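Long-range contact in 2,5-dihydroxypyridine 5,6-dioxygenase (Pseudomonas putida KT2440, PDB 7CUP), which uses iron and molecular oxygen to cleave the ring of 2,5-dihydroxypyridine between carbons 5 and 6, yielding N-formylmaleamate in aerobic nicotinate degradation: residues 57-65 and 75-83. Residues are numbered along the deposited sequence; the frame is centred on the assembly and turned at random.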
ATOM      1  N   VAL A  57     -15.892  -9.695   8.629  1.00 20.09           N
ATOM      2  CA  VAL A  57     -17.060  -9.166   7.891  1.00 18.93           C
ATOM      3  C   VAL A  57     -16.785  -7.695   7.619  1.00 19.30           C
ATOM      4  O   VAL A  57     -16.512  -6.975   8.584  1.00 21.03           O
ATOM      5  CB  VAL A  57     -18.352  -9.359   8.689  1.00 18.75           C
ATOM      6  CG1 VAL A  57     -19.523  -8.789   7.922  1.00 19.47           C
ATOM      7  CG2 VAL A  57     -18.561 -10.826   9.001  1.00 20.23           C
ATOM      8  N   GLU A  58     -16.785  -7.316   6.345  1.00 19.27           N
ATOM      9  CA  GLU A  58     -16.611  -5.919   5.925  1.00 20.28           C
ATOM     10  C   GLU A  58     -17.944  -5.436   5.380  1.00 19.58           C
ATOM     11  O   GLU A  58     -18.482  -6.056   4.469  1.00 17.98           O
ATOM     12  CB  GLU A  58     -15.490  -5.745   4.902  1.00 21.26           C
ATOM     13  CG  GLU A  58     -15.367  -4.307   4.496  1.00 23.81           C
ATOM     14  CD  GLU A  58     -14.053  -3.877   3.883  1.00 29.79           C
ATOM     15  OE1 GLU A  58     -13.316  -4.770   3.354  1.00 28.18           O
ATOM     16  OE2 GLU A  58     -13.788  -2.623   3.930  1.00 31.38           O
ATOM     17  N   LEU A  59     -18.425  -4.343   5.934  1.00 20.34           N
ATOM     18  CA  LEU A  59     -19.621  -3.625   5.445  1.00 20.93           C
ATOM     19  C   LEU A  59     -19.163  -2.339   4.759  1.00 20.19           C
ATOM     20  O   LEU A  59     -18.252  -1.665   5.230  1.00 18.72           O
ATOM     21  CB  LEU A  59     -20.515  -3.305   6.643  1.00 22.66           C
ATOM     22  CG  LEU A  59     -21.050  -4.512   7.416  1.00 25.39           C
ATOM     23  CD1 LEU A  59     -22.018  -4.087   8.484  1.00 24.49           C
ATOM     24  CD2 LEU A  59     -21.720  -5.487   6.475  1.00 29.77           C
ATOM     25  N   PRO A  60     -19.842  -1.935   3.675  1.00 18.54           N
ATOM     26  CA  PRO A  60     -19.735  -0.577   3.155  1.00 19.25           C
ATOM     27  C   PRO A  60     -20.101   0.436   4.245  1.00 20.15           C
ATOM     28  O   PRO A  60     -21.043   0.182   5.025  1.00 21.20           O
ATOM     29  CB  PRO A  60     -20.815  -0.524   2.048  1.00 20.59           C
ATOM     30  CG  PRO A  60     -21.093  -1.969   1.684  1.00 19.77           C
ATOM     31  CD  PRO A  60     -20.850  -2.734   2.966  1.00 20.54           C
ATOM     32  N   ALA A  61     -19.342   1.526   4.310  1.00 19.91           N
ATOM     33  CA  ALA A  61     -19.577   2.652   5.235  1.00 21.49           C
ATOM     34  C   ALA A  61     -20.971   3.204   4.992  1.00 20.04           C
ATOM     35  O   ALA A  61     -21.350   3.415   3.805  1.00 23.32           O
ATOM     36  CB  ALA A  61     -18.545   3.723   5.035  1.00 21.47           C
ATOM     37  N   PHE A  62     -21.691   3.464   6.067  1.00 22.27           N
ATOM     38  CA  PHE A  62     -23.014   4.119   6.009  1.00 24.36           C
ATOM     39  C   PHE A  62     -22.806   5.611   6.238  1.00 25.10           C
ATOM     40  O   PHE A  62     -22.143   5.933   7.222  1.00 25.51           O
ATOM     41  CB  PHE A  62     -23.973   3.528   7.038  1.00 24.53           C
ATOM     42  CG  PHE A  62     -25.389   4.005   6.825  1.00 29.82           C
ATOM     43  CD1 PHE A  62     -26.202   3.404   5.869  1.00 32.67           C
ATOM     44  CD2 PHE A  62     -25.896   5.094   7.525  1.00 32.08           C
ATOM     45  CE1 PHE A  62     -27.492   3.860   5.647  1.00 32.82           C
ATOM     46  CE2 PHE A  62     -27.187   5.560   7.296  1.00 30.92           C
ATOM     47  CZ  PHE A  62     -27.984   4.935   6.367  1.00 33.45           C
ATOM     48  N   ASN A  63     -23.339   6.474   5.375  1.00 25.80           N
ATOM     49  CA  ASN A  63     -23.129   7.921   5.569  1.00 27.22           C
ATOM     50  C   ASN A  63     -24.429   8.588   6.019  1.00 29.12           C
ATOM     51  O   ASN A  63     -25.488   8.290   5.481  1.00 28.27           O
ATOM     52  CB  ASN A  63     -22.577   8.614   4.338  1.00 27.58           C
ATOM     53  CG  ASN A  63     -22.038   9.987   4.682  1.00 28.70           C
ATOM     54  OD1 ASN A  63     -21.156  10.124   5.558  1.00 25.30           O
ATOM     55  ND2 ASN A  63     -22.596  10.997   4.023  1.00 24.12           N
ATOM     56  N   HIS A  64     -24.306   9.486   6.984  1.00 28.60           N
ATOM     57  CA  HIS A  64     -25.342  10.472   7.365  1.00 27.67           C
ATOM     58  C   HIS A  64     -25.009  11.801   6.689  1.00 27.32           C
ATOM     59  O   HIS A  64     -24.076  12.495   7.099  1.00 27.03           O
ATOM     60  CB  HIS A  64     -25.380  10.499   8.887  1.00 30.69           C
ATOM     61  CG  HIS A  64     -25.748   9.188   9.493  1.00 32.46           C
ATOM     62  ND1 HIS A  64     -24.801   8.353  10.066  1.00 35.50           N
ATOM     63  CD2 HIS A  64     -26.942   8.566   9.613  1.00 31.57           C
ATOM     64  CE1 HIS A  64     -25.402   7.290  10.556  1.00 33.50           C
ATOM     65  NE2 HIS A  64     -26.715   7.393  10.278  1.00 35.32           N
ATOM     66  N   PRO A  65     -25.704  12.175   5.592  1.00 26.22           N
ATOM     67  CA  PRO A  65     -25.341  13.374   4.834  1.00 25.60           C
ATOM     68  C   PRO A  65     -25.297  14.656   5.683  1.00 23.40           C
ATOM     69  O   PRO A  65     -24.466  15.505   5.392  1.00 23.28           O
ATOM     70  CB  PRO A  65     -26.419  13.529   3.753  1.00 24.97           C
ATOM     71  CG  PRO A  65     -27.374  12.376   3.911  1.00 26.65           C
ATOM     72  CD  PRO A  65     -26.840  11.462   5.001  1.00 27.63           C
ATOM     73  N   TYR A  75     -24.037  11.330  15.551  1.00 31.89           N
ATOM     74  CA  TYR A  75     -25.264  11.176  14.733  1.00 32.39           C
ATOM     75  C   TYR A  75     -25.833   9.752  14.804  1.00 35.07           C
ATOM     76  O   TYR A  75     -25.360   8.859  14.056  1.00 34.30           O
ATOM     77  CB  TYR A  75     -24.992  11.537  13.281  1.00 34.76           C
ATOM     78  CG  TYR A  75     -26.250  11.875  12.523  1.00 34.98           C
ATOM     79  CD1 TYR A  75     -27.069  10.878  12.005  1.00 32.95           C
ATOM     80  CD2 TYR A  75     -26.621  13.191  12.343  1.00 31.92           C
ATOM     81  CE1 TYR A  75     -28.222  11.185  11.302  1.00 35.26           C
ATOM     82  CE2 TYR A  75     -27.769  13.516  11.639  1.00 36.65           C
ATOM     83  CZ  TYR A  75     -28.577  12.513  11.132  1.00 33.42           C
ATOM     84  OH  TYR A  75     -29.700  12.861  10.453  1.00 31.89           O
ATOM     85  N   CYS A  76     -26.882   9.576  15.616  1.00 33.15           N
ATOM     86  CA  CYS A  76     -27.556   8.276  15.886  1.00 38.22           C
ATOM     87  C   CYS A  76     -28.707   8.109  14.902  1.00 36.68           C
ATOM     88  O   CYS A  76     -29.776   8.665  15.124  1.00 41.04           O
ATOM     89  CB  CYS A  76     -28.057   8.207  17.325  1.00 40.48           C
ATOM     90  SG  CYS A  76     -26.709   8.354  18.513  1.00 44.72           S
ATOM     91  N   GLY A  77     -28.457   7.421  13.806  1.00 39.93           N
ATOM     92  CA  GLY A  77     -29.523   7.085  12.854  1.00 40.84           C
ATOM     93  C   GLY A  77     -29.453   5.638  12.447  1.00 34.48           C
ATOM     94  O   GLY A  77     -29.110   4.798  13.286  1.00 33.83           O
ATOM     95  N   ASP A  78     -29.771   5.387  11.181  1.00 34.30           N
ATOM     96  CA  ASP A  78     -29.579   4.080  10.530  1.00 33.26           C
ATOM     97  C   ASP A  78     -28.090   3.775  10.608  1.00 32.67           C
ATOM     98  O   ASP A  78     -27.287   4.672  10.955  1.00 29.96           O
ATOM     99  CB  ASP A  78     -30.147   4.095   9.109  1.00 34.92           C
ATOM    100  CG  ASP A  78     -31.655   4.277   9.083  1.00 35.59           C
ATOM    101  OD1 ASP A  78     -32.275   4.206  10.150  1.00 34.33           O
ATOM    102  OD2 ASP A  78     -32.192   4.525   7.998  1.00 40.80           O
ATOM    103  N   THR A  79     -27.767   2.515  10.404  1.00 31.91           N
ATOM    104  CA  THR A  79     -26.390   1.987  10.363  1.00 31.87           C
ATOM    105  C   THR A  79     -26.275   1.088   9.135  1.00 29.16           C
ATOM    106  O   THR A  79     -27.274   0.905   8.405  1.00 28.20           O
ATOM    107  CB  THR A  79     -26.015   1.225  11.652  1.00 34.72           C
ATOM    108  OG1 THR A  79     -26.573  -0.097  11.653  1.00 34.66           O
ATOM    109  CG2 THR A  79     -26.442   1.932  12.917  1.00 31.69           C
ATOM    110  N   ALA A  80     -25.111   0.485   8.959  1.00 26.90           N
ATOM    111  CA  ALA A  80     -24.825  -0.382   7.810  1.00 25.53           C
ATOM    112  C   ALA A  80     -25.672  -1.646   7.957  1.00 23.73           C
ATOM    113  O   ALA A  80     -25.905  -2.315   6.957  1.00 25.64           O
ATOM    114  CB  ALA A  80     -23.346  -0.642   7.711  1.00 27.86           C
ATOM    115  N   LEU A  81     -26.212  -1.911   9.141  1.00 25.05           N
ATOM    116  CA  LEU A  81     -27.095  -3.085   9.341  1.00 25.16           C
ATOM    117  C   LEU A  81     -28.529  -2.791   8.934  1.00 26.08           C
ATOM    118  O   LEU A  81     -29.285  -3.774   8.754  1.00 28.05           O
ATOM    119  CB  LEU A  81     -27.039  -3.530  10.800  1.00 27.73           C
ATOM    120  CG  LEU A  81     -25.775  -4.294  11.173  1.00 28.38           C
ATOM    121  CD1 LEU A  81     -25.928  -4.853  12.565  1.00 31.09           C
ATOM    122  CD2 LEU A  81     -25.464  -5.404  10.172  1.00 29.21           C
ATOM    123  N   THR A  82     -28.924  -1.530   8.793  1.00 24.32           N
ATOM    124  CA  THR A  82     -30.353  -1.221   8.521  1.00 26.77           C
ATOM    125  C   THR A  82     -30.722  -1.871   7.186  1.00 27.35           C
ATOM    126  O   THR A  82     -29.997  -1.611   6.229  1.00 26.17           O
ATOM    127  CB  THR A  82     -30.658   0.279   8.520  1.00 25.24           C
ATOM    128  OG1 THR A  82     -30.165   0.769   9.772  1.00 24.77           O
ATOM    129  CG2 THR A  82     -32.136   0.561   8.351  1.00 24.96           C
ATOM    130  N   GLY A  83     -31.782  -2.683   7.158  1.00 25.37           N
ATOM    131  CA  GLY A  83     -32.288  -3.357   5.942  1.00 26.30           C
ATOM    132  C   GLY A  83     -31.296  -4.376   5.400  1.00 26.28           C
ATOM    133  O   GLY A  83     -31.365  -4.689   4.195  1.00 28.40           O
TER
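The imidazole of His64 has Tyr75 CD1 over one face and the CD2 edge of Phe62, from its own segment, over the opposite face near the rim, an example of how an extended chain running on from a strand can key into a neighbouring loop. The Tyr75 rim leads: its CD1 comes within 3.3 Å of His64 CG, while His64 CB sits over the tyrosine face in a CH-pi contact. The two rings meet obliquely, planes 36° apart.

Phe62, two residues back, is the second bump. Its CG lies anti to the backbone N (chi1 -170°), which lays the ring along the backbone of 78-80: the carbonyl O of Thr79 lies over one face, and CZ reaches Asp78 CB at 3.6 Å. In the reverse sense, Ala80 CB of the loop is the bump, seated against Pro60 O and Leu59 CD1, the latter 3.8 Å away. Leu59 CD1 also meets Leu81 CD2, and both leucines rest on Ala87 of helix 85-92.

The Ala80 end of the loop is shaped by a type I turn from Thr79 to Thr82, in which Thr79 OG1 accepts from Leu81 N (an ST turn) and Thr82 OG1 from Thr79 N. The contact thus joins the exit of strand 53-58, outermost in its chain's parallel sheet, which runs on antiparallel into a second subunit, to the loop before helix 85-92, with Tyr75 on the side toward the iron-ligand His318.

One hydrogen bond crosses the interface, His64 NE2 to Asp78 O, 2.9 Å long and bent to 132° at the hydrogen. It implies that NE2 is protonated and, together with the flanking rings, should restrict rotation of the imidazole.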